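Local coordinates for hypothetical conserved protein TTC0263 (Thermus thermophilus, PDB 2PL2), which is of unknown function but belongs to the tetratricopeptide repeat family, whose all-helical repeats commonly serve as scaffolds for protein-protein contacts, at residues A[82-87]-A[98-103]; A[102-107]-A[122-127]; A[172-177]-A[189-194]. All coordinates share one frame; numbering follows the deposited sequence.

Interaction 1 of 3, residues A[82-87]-A[98-103]; sequences AYVALY and GYLEQA
The ring of Tyr83 lies under the beginning of the Gln102 side chain: Gln102 CB stands 3.8 Å from the ring centroid and 3° off its normal, a CH-pi contact over the face. The two side chains cross at about a right angle, the amide plane turned 41° from the ring, and Gln102 OE1 ends 3.3 Å from Tyr83 OH. Tyr83 CB packs 3.3 Å from the backbone O of Tyr99, where the two helices run nearly antiparallel with axes 8.1 Å apart. An alanine suits such closeness, and Ala103 CB meets Tyr83 CB at 3.9 Å.

Two further CH-pi contacts follow. Leu86 CB sits over the centre of the Tyr99 ring, 4.0 Å from its centroid, while Leu86 CD1 touches Tyr99 CD1 and CE1; Tyr83 CD1 approaches the same ring at its edge. Tyr87 has CG anti to the backbone N (chi1 157°), and Leu100 uses both methyls on it: CD1 meets the root, 3.2 Å from Tyr87 CG, and CD2 lies over one ring face, 3.5 Å from the centroid and displaced toward the rim. Val84, Tyr87 and Leu100 also touch Leu130 of helix 118-130.

Tyrosine fits here because its flat ring packs against aliphatic carbon, and at Tyr99 the hydroxyl also hydrogen-bonds to Arg95. The adhesion between these helices therefore rests mainly on dispersion and CH-pi contacts.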
loop_
_atom_site.group_PDB
_atom_site.type_symbol
_atom_site.label_atom_id
_atom_site.label_comp_id
_atom_site.label_asym_id
_atom_site.label_seq_id
_atom_site.Cartn_x
_atom_site.Cartn_y
_atom_site.Cartn_z
ATOM N N ALA A 82 6.122 1.938 -11.791
ATOM C CA ALA A 82 6.280 0.498 -11.791
ATOM C C ALA A 82 7.730 0.110 -11.512
ATOM O O ALA A 82 7.983 -0.839 -10.764
ATOM C CB ALA A 82 5.820 -0.071 -13.121
ATOM N N TYR A 83 8.679 0.841 -12.094
ATOM C CA TYR A 83 10.091 0.535 -11.863
ATOM C C TYR A 83 10.504 0.817 -10.420
ATOM O O TYR A 83 11.362 0.123 -9.863
ATOM C CB TYR A 83 10.999 1.327 -12.813
ATOM C CG TYR A 83 11.012 0.775 -14.216
ATOM C CD1 TYR A 83 11.393 -0.549 -14.462
ATOM C CD2 TYR A 83 10.602 1.557 -15.296
ATOM C CE1 TYR A 83 11.349 -1.078 -15.743
ATOM C CE2 TYR A 83 10.556 1.035 -16.579
ATOM C CZ TYR A 83 10.932 -0.281 -16.798
ATOM O OH TYR A 83 10.868 -0.803 -18.068
ATOM N N VAL A 84 9.906 1.845 -9.822
ATOM C CA VAL A 84 10.204 2.193 -8.435
ATOM C C VAL A 84 9.706 1.085 -7.501
ATOM O O VAL A 84 10.392 0.708 -6.557
ATOM C CB VAL A 84 9.544 3.541 -8.026
ATOM C CG1 VAL A 84 9.691 3.755 -6.531
ATOM C CG2 VAL A 84 10.187 4.699 -8.794
ATOM N N ALA A 85 8.513 0.569 -7.767
ATOM C CA ALA A 85 7.967 -0.488 -6.935
ATOM C C ALA A 85 8.945 -1.652 -6.975
ATOM O O ALA A 85 9.294 -2.220 -5.942
ATOM C CB ALA A 85 6.597 -0.919 -7.460
ATOM N N LEU A 86 9.387 -1.989 -8.184
ATOM C CA LEU A 86 10.344 -3.070 -8.405
ATOM C C LEU A 86 11.667 -2.785 -7.687
ATOM O O LEU A 86 12.396 -3.711 -7.334
ATOM C CB LEU A 86 10.610 -3.231 -9.899
ATOM C CG LEU A 86 9.496 -3.782 -10.787
ATOM C CD1 LEU A 86 9.817 -3.509 -12.254
ATOM C CD2 LEU A 86 9.352 -5.269 -10.533
ATOM N N TYR A 87 11.978 -1.505 -7.489
ATOM C CA TYR A 87 13.205 -1.100 -6.804
ATOM C C TYR A 87 13.136 -1.354 -5.304
ATOM O O TYR A 87 14.126 -1.743 -4.692
ATOM C CB TYR A 87 13.491 0.386 -7.013
ATOM C CG TYR A 87 14.376 0.958 -5.921
ATOM C CD1 TYR A 87 15.725 0.623 -5.848
ATOM C CD2 TYR A 87 13.841 1.774 -4.913
ATOM C CE1 TYR A 87 16.524 1.086 -4.805
ATOM C CE2 TYR A 87 14.627 2.238 -3.869
ATOM C CZ TYR A 87 15.968 1.886 -3.817
ATOM O OH TYR A 87 16.770 2.326 -2.785
ATOM N N GLY A 98 19.348 -0.460 -11.165
ATOM C CA GLY A 98 18.987 -0.563 -12.567
ATOM C C GLY A 98 17.572 -0.082 -12.813
ATOM O O GLY A 98 17.340 0.784 -13.659
ATOM N N TYR A 99 16.628 -0.648 -12.064
ATOM C CA TYR A 99 15.218 -0.282 -12.175
ATOM C C TYR A 99 15.008 1.235 -12.008
ATOM O O TYR A 99 14.229 1.851 -12.731
ATOM C CB TYR A 99 14.403 -1.017 -11.109
ATOM C CG TYR A 99 14.337 -2.529 -11.249
ATOM C CD1 TYR A 99 13.714 -3.130 -12.344
ATOM C CD2 TYR A 99 14.850 -3.361 -10.252
ATOM C CE1 TYR A 99 13.607 -4.521 -12.439
ATOM C CE2 TYR A 99 14.747 -4.742 -10.337
ATOM C CZ TYR A 99 14.126 -5.318 -11.433
ATOM O OH TYR A 99 14.059 -6.687 -11.528
ATOM N N LEU A 100 15.711 1.823 -11.044
ATOM C CA LEU A 100 15.617 3.248 -10.757
ATOM C C LEU A 100 16.175 4.014 -11.935
ATOM O O LEU A 100 15.664 5.073 -12.314
ATOM C CB LEU A 100 16.427 3.576 -9.498
ATOM C CG LEU A 100 15.744 4.054 -8.208
ATOM C CD1 LEU A 100 14.393 3.389 -8.012
ATOM C CD2 LEU A 100 16.686 3.761 -7.031
ATOM N N GLU A 101 17.242 3.467 -12.505
ATOM C CA GLU A 101 17.904 4.062 -13.662
ATOM C C GLU A 101 16.914 4.089 -14.825
ATOM O O GLU A 101 16.859 5.068 -15.578
ATOM C CB GLU A 101 19.125 3.227 -14.037
ATOM C CG GLU A 101 20.261 4.009 -14.657
ATOM C CD GLU A 101 21.074 4.756 -13.624
ATOM O OE1 GLU A 101 21.412 4.142 -12.580
ATOM O OE2 GLU A 101 21.386 5.949 -13.861
ATOM N N GLN A 102 16.128 3.017 -14.954
ATOM C CA GLN A 102 15.120 2.919 -16.014
ATOM C C GLN A 102 14.017 3.937 -15.793
ATOM O O GLN A 102 13.482 4.508 -16.751
ATOM C CB GLN A 102 14.497 1.515 -16.064
ATOM C CG GLN A 102 15.478 0.403 -16.390
ATOM C CD GLN A 102 14.779 -0.906 -16.735
ATOM O OE1 GLN A 102 14.160 -1.031 -17.795
ATOM N NE2 GLN A 102 14.867 -1.881 -15.840
ATOM N N ALA A 103 13.670 4.141 -14.523
ATOM C CA ALA A 103 12.632 5.097 -14.148
ATOM C C ALA A 103 13.081 6.507 -14.504
ATOM O O ALA A 103 12.281 7.312 -14.970
ATOM C CB ALA A 103 12.318 4.988 -12.649
#

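Interaction 2 of 3, residues A[102-107]-A[122-127]; sequences QALSVL and LQRGLV
Leu104 and Arg124 mark the nearest backbone approach of two antiparallel helices, their CA atoms 6.4 Å apart. The axes of these short helical segments come within 9.8 Å at an angle of 159°, a spacing wide enough for branched aliphatic side chains to fill the gap between the backbones.

Val127 and Leu107 share most of it. On Val127 the two methyls divide the work. CG1, anti to the backbone N (chi1 174°), reaches Leu104 CD2 at 3.5 Å, the two side chains sliding past each other in opposite directions. CG2, on the other branch, meets Leu107 CD1 at 3.7 Å and also lies against the methyl of Ala103, whose small size lets valine come in close to the helix. Beta-branched valine suits this place because both methyls are held near the backbone, one for each leucine.

Leu107 likewise splits its contacts. Its CD1 presses on the backbone of Arg124, 3.6 Å from Arg124 CA, whereas CD2 touches Gln123 CB at 3.8 Å, the two side chains crossing at about a right angle. Of the Arg124 side chain, the aliphatic part takes part: Arg124 CG lies 4.2 Å from Leu104 CD2, and the chain bends at chi3 (65°) before its guanidinium forms a salt bridge with Glu111 through NH1. Leu107 and Gln123 both touch Ser80 of helix 73-88, which places the contact within a three-helix packing.

Successive antiparallel helices joined by a short turn and packed through small and aliphatic residues are characteristic of the tetratricopeptide repeat fold, in which such helices stack into a superhelix.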
loop_
_atom_site.group_PDB
_atom_site.type_symbol
_atom_site.label_atom_id
_atom_site.label_comp_id
_atom_site.label_asym_id
_atom_site.label_seq_id
_atom_site.Cartn_x
_atom_site.Cartn_y
_atom_site.Cartn_z
ATOM N N GLN A 102 16.128 3.017 -14.954
ATOM C CA GLN A 102 15.120 2.919 -16.014
ATOM C C GLN A 102 14.017 3.937 -15.793
ATOM O O GLN A 102 13.482 4.508 -16.751
ATOM C CB GLN A 102 14.497 1.515 -16.064
ATOM C CG GLN A 102 15.478 0.403 -16.390
ATOM C CD GLN A 102 14.779 -0.906 -16.735
ATOM O OE1 GLN A 102 14.160 -1.031 -17.795
ATOM N NE2 GLN A 102 14.867 -1.881 -15.840
ATOM N N ALA A 103 13.670 4.141 -14.523
ATOM C CA ALA A 103 12.632 5.097 -14.148
ATOM C C ALA A 103 13.081 6.507 -14.504
ATOM O O ALA A 103 12.281 7.312 -14.970
ATOM C CB ALA A 103 12.318 4.988 -12.649
ATOM N N LEU A 104 14.362 6.801 -14.296
ATOM C CA LEU A 104 14.906 8.115 -14.627
ATOM C C LEU A 104 14.886 8.307 -16.128
ATOM O O LEU A 104 14.593 9.394 -16.631
ATOM C CB LEU A 104 16.354 8.247 -14.169
ATOM C CG LEU A 104 16.668 8.713 -12.752
ATOM C CD1 LEU A 104 18.161 9.004 -12.667
ATOM C CD2 LEU A 104 15.874 9.971 -12.420
ATOM N N SER A 105 15.216 7.240 -16.842
ATOM C CA SER A 105 15.262 7.282 -18.290
ATOM C C SER A 105 13.893 7.536 -18.889
ATOM O O SER A 105 13.733 8.389 -19.758
ATOM C CB SER A 105 15.834 5.966 -18.825
ATOM O OG SER A 105 16.037 6.030 -20.224
ATOM N N VAL A 106 12.901 6.798 -18.420
ATOM C CA VAL A 106 11.547 6.940 -18.936
ATOM C C VAL A 106 10.954 8.307 -18.589
ATOM O O VAL A 106 10.209 8.900 -19.370
ATOM C CB VAL A 106 10.647 5.807 -18.386
ATOM C CG1 VAL A 106 9.241 5.980 -18.876
ATOM C CG2 VAL A 106 11.193 4.440 -18.831
ATOM N N LEU A 107 11.280 8.802 -17.402
ATOM C CA LEU A 107 10.791 10.102 -16.970
ATOM C C LEU A 107 11.406 11.147 -17.882
ATOM O O LEU A 107 10.731 12.078 -18.309
ATOM C CB LEU A 107 11.173 10.363 -15.506
ATOM C CG LEU A 107 10.347 9.593 -14.471
ATOM C CD1 LEU A 107 10.959 9.760 -13.093
ATOM C CD2 LEU A 107 8.921 10.118 -14.474
ATOM N N LEU A 122 8.000 15.747 -10.091
ATOM C CA LEU A 122 7.769 15.208 -8.764
ATOM C C LEU A 122 8.354 13.806 -8.717
ATOM O O LEU A 122 9.134 13.471 -7.812
ATOM C CB LEU A 122 6.267 15.157 -8.455
ATOM C CG LEU A 122 5.928 14.381 -7.167
ATOM C CD1 LEU A 122 6.749 14.948 -6.000
ATOM C CD2 LEU A 122 4.429 14.421 -6.880
ATOM N N GLN A 123 7.978 12.992 -9.704
ATOM C CA GLN A 123 8.470 11.622 -9.796
ATOM C C GLN A 123 9.979 11.609 -9.977
ATOM O O GLN A 123 10.676 10.794 -9.378
ATOM C CB GLN A 123 7.822 10.893 -10.973
ATOM C CG GLN A 123 6.718 9.925 -10.582
ATOM C CD GLN A 123 7.182 8.879 -9.584
ATOM O OE1 GLN A 123 8.203 8.226 -9.788
ATOM N NE2 GLN A 123 6.429 8.713 -8.500
ATOM N N ARG A 124 10.488 12.508 -10.807
ATOM C CA ARG A 124 11.917 12.552 -11.040
ATOM C C ARG A 124 12.639 12.813 -9.727
ATOM O O ARG A 124 13.677 12.208 -9.458
ATOM C CB ARG A 124 12.260 13.634 -12.068
ATOM C CG ARG A 124 13.667 13.516 -12.643
ATOM C CD ARG A 124 13.915 14.547 -13.747
ATOM N NE ARG A 124 13.887 15.922 -13.244
ATOM C CZ ARG A 124 13.967 16.996 -14.023
ATOM N NH1 ARG A 124 14.079 16.845 -15.337
ATOM N NH2 ARG A 124 13.930 18.213 -13.498
ATOM N N GLY A 125 12.089 13.702 -8.903
ATOM C CA GLY A 125 12.712 14.006 -7.623
ATOM C C GLY A 125 12.667 12.822 -6.673
ATOM O O GLY A 125 13.637 12.520 -5.981
ATOM N N LEU A 126 11.530 12.137 -6.652
ATOM C CA LEU A 126 11.349 10.971 -5.801
ATOM C C LEU A 126 12.319 9.873 -6.229
ATOM O O LEU A 126 12.774 9.078 -5.403
ATOM C CB LEU A 126 9.909 10.469 -5.910
ATOM C CG LEU A 126 9.425 9.427 -4.893
ATOM C CD1 LEU A 126 7.928 9.174 -5.103
ATOM C CD2 LEU A 126 10.214 8.131 -5.043
ATOM N N VAL A 127 12.640 9.837 -7.520
ATOM C CA VAL A 127 13.558 8.840 -8.054
ATOM C C VAL A 127 15.005 9.175 -7.711
ATOM O O VAL A 127 15.786 8.288 -7.353
ATOM C CB VAL A 127 13.397 8.696 -9.590
ATOM C CG1 VAL A 127 14.474 7.759 -10.148
ATOM C CG2 VAL A 127 12.008 8.154 -9.915
#

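Interaction 3 of 3, residues A[172-177]-A[189-194]; sequences AQYAKA and VRYASA
Tyr174 carries most of the aromatic and aliphatic packing, laying one ring face against the backbone of helix 185-195. Tyr191 N stands 4.3 Å above the ring plane, over its centre, while the carbonyl carbon of Arg190 lies over the same face nearer the rim. Tyr174 CG lies beside the backbone N, anti to the carbonyl carbon (chi1 -78°), which starts the side chain toward helix 185-195. Such a large flat group suits a place where the helix axes are 9.8 Å apart, because it spans the gap in one piece. Round it, Ala194 CB touches Tyr174 CE2 at 3.8 Å, and this alanine is small enough to let the ring settle against the backbone.

The Tyr191 ring packs in turn on aliphatic carbon. Tyr191 has CG anti to its backbone N (chi1 -174°), and its CD1 meets Tyr174 CB at 3.5 Å. The far end of this ring passes the methyl of Ala175, with Tyr191 OH 4.1 Å from Ala175 CB. Tyr191 also packs on Leu171 and Leu178 of helix 167-180.

The charged residue joins through its carbon chain. Arg190 CB approaches Tyr174 CE1 at 3.6 Å, and the two side chains cross at about a right angle. Beyond CG the arginine extends away toward NE, which makes a long, weak ion pair with Asp186. Its NH1 lies near the like-charged Arg20 of the second subunit, and that Arg20 also packs on Tyr174, so this contact borders the subunit interface.

Van der Waals packing of tyrosine on backbone, small side chains and the aliphatic part of Arg190 thus joins the two helices; the close arginines probably repel, an effect which the weak pairing with Asp186 may partly offset.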
loop_
_atom_site.group_PDB
_atom_site.type_symbol
_atom_site.label_atom_id
_atom_site.label_comp_id
_atom_site.label_asym_id
_atom_site.label_seq_id
_atom_site.Cartn_x
_atom_site.Cartn_y
_atom_site.Cartn_z
ATOM N N ALA A 172 8.921 23.152 8.207
ATOM C CA ALA A 172 8.421 24.356 7.544
ATOM C C ALA A 172 7.567 24.031 6.331
ATOM O O ALA A 172 6.572 24.712 6.062
ATOM C CB ALA A 172 9.585 25.264 7.133
ATOM N N GLN A 173 7.949 22.993 5.595
ATOM C CA GLN A 173 7.189 22.594 4.410
ATOM C C GLN A 173 5.849 21.950 4.781
ATOM O O GLN A 173 4.856 22.090 4.043
ATOM C CB GLN A 173 8.017 21.643 3.536
ATOM C CG GLN A 173 9.173 22.337 2.792
ATOM C CD GLN A 173 8.672 23.266 1.714
ATOM O OE1 GLN A 173 7.504 23.225 1.337
ATOM N NE2 GLN A 173 9.554 24.104 1.200
ATOM N N TYR A 174 5.807 21.252 5.919
ATOM C CA TYR A 174 4.548 20.638 6.353
ATOM C C TYR A 174 3.597 21.748 6.798
ATOM O O TYR A 174 2.404 21.744 6.459
ATOM C CB TYR A 174 4.780 19.648 7.511
ATOM C CG TYR A 174 5.342 18.296 7.093
ATOM C CD1 TYR A 174 4.695 17.518 6.143
ATOM C CD2 TYR A 174 6.478 17.772 7.696
ATOM C CE1 TYR A 174 5.158 16.264 5.803
ATOM C CE2 TYR A 174 6.956 16.513 7.369
ATOM C CZ TYR A 174 6.285 15.757 6.418
ATOM O OH TYR A 174 6.736 14.499 6.068
ATOM N N ALA A 175 4.135 22.705 7.560
ATOM C CA ALA A 175 3.344 23.841 8.062
ATOM C C ALA A 175 2.689 24.569 6.884
ATOM O O ALA A 175 1.529 24.987 6.961
ATOM C CB ALA A 175 4.237 24.795 8.847
ATOM N N LYS A 176 3.429 24.712 5.788
ATOM C CA LYS A 176 2.886 25.365 4.600
ATOM C C LYS A 176 1.829 24.469 3.954
ATOM O O LYS A 176 0.716 24.908 3.656
ATOM C CB LYS A 176 3.992 25.647 3.584
ATOM C CG LYS A 176 3.493 26.431 2.377
ATOM C CD LYS A 176 2.912 27.778 2.814
ATOM C CE LYS A 176 2.030 28.398 1.744
ATOM N NZ LYS A 176 2.792 28.770 0.515
ATOM N N ALA A 177 2.192 23.207 3.732
ATOM C CA ALA A 177 1.277 22.238 3.137
ATOM C C ALA A 177 -0.024 22.225 3.924
ATOM O O ALA A 177 -1.105 22.188 3.343
ATOM C CB ALA A 177 1.914 20.841 3.124
ATOM N N VAL A 189 -0.577 13.895 10.581
ATOM C CA VAL A 189 0.208 12.788 11.110
ATOM C C VAL A 189 1.687 12.882 10.728
ATOM O O VAL A 189 2.554 12.597 11.544
ATOM C CB VAL A 189 -0.340 11.413 10.616
ATOM C CG1 VAL A 189 0.542 10.259 11.173
ATOM C CG2 VAL A 189 -1.784 11.228 11.068
ATOM N N ARG A 190 1.991 13.269 9.491
ATOM C CA ARG A 190 3.390 13.361 9.080
ATOM C C ARG A 190 4.054 14.490 9.831
ATOM O O ARG A 190 5.193 14.366 10.270
ATOM C CB ARG A 190 3.500 13.608 7.573
ATOM C CG ARG A 190 3.166 12.396 6.710
ATOM C CD ARG A 190 2.681 12.847 5.351
ATOM N NE ARG A 190 2.263 11.736 4.505
ATOM C CZ ARG A 190 3.092 10.992 3.777
ATOM N NH1 ARG A 190 4.401 11.241 3.786
ATOM N NH2 ARG A 190 2.610 9.995 3.035
ATOM N N TYR A 191 3.333 15.598 9.978
ATOM C CA TYR A 191 3.849 16.765 10.690
ATOM C C TYR A 191 4.134 16.357 12.128
ATOM O O TYR A 191 5.231 16.586 12.648
ATOM C CB TYR A 191 2.807 17.877 10.644
ATOM C CG TYR A 191 3.266 19.187 11.208
ATOM C CD1 TYR A 191 4.583 19.616 11.051
ATOM C CD2 TYR A 191 2.359 20.044 11.830
ATOM C CE1 TYR A 191 4.978 20.871 11.492
ATOM C CE2 TYR A 191 2.741 21.290 12.269
ATOM C CZ TYR A 191 4.048 21.702 12.096
ATOM O OH TYR A 191 4.416 22.957 12.506
ATOM N N ALA A 192 3.143 15.723 12.754
ATOM C CA ALA A 192 3.273 15.251 14.138
ATOM C C ALA A 192 4.459 14.309 14.261
ATOM O O ALA A 192 5.382 14.535 15.048
ATOM C CB ALA A 192 1.991 14.532 14.584
ATOM N N SER A 193 4.445 13.251 13.465
ATOM C CA SER A 193 5.530 12.288 13.509
ATOM C C SER A 193 6.881 12.959 13.280
ATOM O O SER A 193 7.892 12.552 13.858
ATOM C CB SER A 193 5.300 11.194 12.470
ATOM O OG SER A 193 6.245 10.166 12.646
ATOM N N ALA A 194 6.898 13.992 12.443
ATOM C CA ALA A 194 8.136 14.707 12.174
ATOM C C ALA A 194 8.517 15.513 13.408
ATOM O O ALA A 194 9.682 15.537 13.786
ATOM C CB ALA A 194 7.980 15.622 10.958
#

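Overall arrangement
From the N terminus, interaction 1 comes first, joining helix 73-88 to helix 93-113 and closing a ten-residue connection that is mostly helical. Interaction 2 starts from the helix on which interaction 1 closes: Gln102 and Ala103 belong to both, and a second turn returns helix 118-130 to helix 93-113. Their centres are 9 Å apart and the two touch, with Val84 meeting Val127, so three consecutive helices form one packed unit. Interaction 3 stands in series, pairing helices 167-180 and 185-195 near the C terminus; its centre lies 24 Å from that of interaction 2, without touching. None nests within another; all three tie sequence neighbours within one tetratricopeptide repeat array.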